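Local coordinates for MccB protein (Escherichia coli, PDB 6OM4) that takes part in making the nucleotide antibiotic microcin C7, probably by using ATP to adenylylate its N-formylated precursor peptide MccA and form a phosphoramidate link, at residues V223-Y226 / C227-N231. Residues are numbered along the deposited sequence; the frame is centred on the assembly and turned at random.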
loop_
_atom_site.group_PDB
_atom_site.type_symbol
_atom_site.label_atom_id
_atom_site.label_comp_id
_atom_site.label_asym_id
_atom_site.label_seq_id
_atom_site.Cartn_x
_atom_site.Cartn_y
_atom_site.Cartn_z
ATOM N N VAL A 223 1.247 11.824 16.454
ATOM C CA VAL A 223 1.403 11.961 14.985
ATOM C C VAL A 223 0.074 12.415 14.367
ATOM O O VAL A 223 0.016 13.280 13.548
ATOM C CB VAL A 223 1.905 10.638 14.375
ATOM C CG1 VAL A 223 1.864 10.713 12.860
ATOM C CG2 VAL A 223 3.302 10.284 14.861
ATOM N N ASN A 224 -1.000 11.775 14.791
ATOM C CA ASN A 224 -2.314 12.037 14.306
ATOM C C ASN A 224 -2.632 13.526 14.517
ATOM O O ASN A 224 -3.024 14.220 13.580
ATOM C CB ASN A 224 -3.314 11.120 14.992
ATOM C CG ASN A 224 -4.744 11.392 14.569
ATOM O OD1 ASN A 224 -5.549 11.983 15.313
ATOM N ND2 ASN A 224 -5.036 11.025 13.352
ATOM N N LYS A 225 -2.473 14.010 15.757
ATOM C CA LYS A 225 -2.816 15.410 16.084
ATOM C C LYS A 225 -1.960 16.364 15.248
ATOM O O LYS A 225 -2.508 17.305 14.625
ATOM C CB LYS A 225 -2.694 15.654 17.596
ATOM C CG LYS A 225 -2.613 17.121 18.017
ATOM C CD LYS A 225 -2.760 17.360 19.520
ATOM C CE LYS A 225 -4.158 17.036 20.034
ATOM N NZ LYS A 225 -4.474 17.720 21.322
ATOM N N TYR A 226 -0.646 16.100 15.182
ATOM C CA TYR A 226 0.278 16.922 14.436
ATOM C C TYR A 226 -0.125 16.976 12.968
ATOM O O TYR A 226 -0.114 18.064 12.373
ATOM C CB TYR A 226 1.726 16.442 14.545
ATOM C CG TYR A 226 2.710 17.284 13.775
ATOM C CD1 TYR A 226 2.980 17.035 12.451
ATOM C CD2 TYR A 226 3.319 18.385 14.356
ATOM C CE1 TYR A 226 3.852 17.819 11.719
ATOM C CE2 TYR A 226 4.223 19.162 13.648
ATOM C CZ TYR A 226 4.441 18.923 12.309
ATOM O OH TYR A 226 5.349 19.688 11.624
ATOM N N CYS A 227 -0.491 15.812 12.382
ATOM C CA CYS A 227 -0.774 15.732 10.936
ATOM C C CYS A 227 -2.103 16.411 10.603
ATOM O O CYS A 227 -2.208 17.060 9.574
ATOM C CB CYS A 227 -0.775 14.292 10.429
ATOM S SG CYS A 227 0.926 13.691 10.230
ATOM N N VAL A 228 -3.069 16.308 11.498
ATOM C CA VAL A 228 -4.319 17.072 11.329
ATOM C C VAL A 228 -3.979 18.569 11.316
ATOM O O VAL A 228 -4.482 19.334 10.455
ATOM C CB VAL A 228 -5.329 16.728 12.441
ATOM C CG1 VAL A 228 -6.493 17.690 12.426
ATOM C CG2 VAL A 228 -5.856 15.301 12.339
ATOM N N ARG A 229 -3.191 19.012 12.303
ATOM C CA ARG A 229 -2.873 20.457 12.419
ATOM C C ARG A 229 -2.030 20.925 11.224
ATOM O O ARG A 229 -2.158 22.070 10.758
ATOM C CB ARG A 229 -2.145 20.768 13.733
ATOM C CG ARG A 229 -3.009 20.625 14.983
ATOM C CD ARG A 229 -2.310 20.835 16.334
ATOM N NE ARG A 229 -3.290 20.899 17.437
ATOM C CZ ARG A 229 -3.087 21.462 18.641
ATOM N NH1 ARG A 229 -1.906 21.962 18.962
ATOM N NH2 ARG A 229 -4.075 21.522 19.523
ATOM N N ALA A 230 -1.132 20.064 10.743
ATOM C CA ALA A 230 -0.180 20.429 9.649
ATOM C C ALA A 230 -0.704 20.137 8.227
ATOM O O ALA A 230 0.035 20.368 7.278
ATOM C CB ALA A 230 1.105 19.673 9.853
ATOM N N ASN A 231 -1.911 19.583 8.060
ATOM C CA ASN A 231 -2.446 19.238 6.734
ATOM C C ASN A 231 -1.555 18.196 6.039
ATOM O O ASN A 231 -1.291 18.298 4.869
ATOM C CB ASN A 231 -2.618 20.467 5.823
ATOM C CG ASN A 231 -4.052 20.931 5.822
ATOM O OD1 ASN A 231 -4.465 21.632 6.747
ATOM N ND2 ASN A 231 -4.826 20.470 4.844
#
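Arg229 runs back along the last turns of helix 219-230 beside Lys225. Its CB lies 3.6 Å from Lys225 O and equally near Tyr226 O. CG sits beside the backbone N (chi1 -69°), which brings it to 3.4 Å from Lys225 O. CD then passes CG of Lys225, and NE approaches that same CG at 3.9 Å. Lys225 CD stands over one face of the guanidinium, offset toward its rim. The two chains lie side by side and point the same way, which leaves Arg229 NH2 and Lys225 NZ 4.2 Å apart, like charges that probably repel mildly. The helix is the crossover of a beta-alpha-beta unit between strands 208-211 and 234-240, in the Rossmann-like fold of the ThiF family. Four i to i+4 backbone hydrogen bonds join 223-226 to 227-231, from Cys227 N to Val223 O up to Ala230 N to Tyr226 O. Asn231 leaves helical geometry with positive phi, in a Schellman motif with two bonds back into the last turn. Tyr226 lays CE1 against Ala230 CB at 3.8 Å, its ring oblique to the methyl. The same ring packs edge-to-face with His201. Val223 CG1 meets Cys227 SG at 4.1 Å on the side facing strand 208-211. Val223 rests on Val211 of that strand and Cys227 on Trp209. Asn224 packs on zinc ligand Cys257.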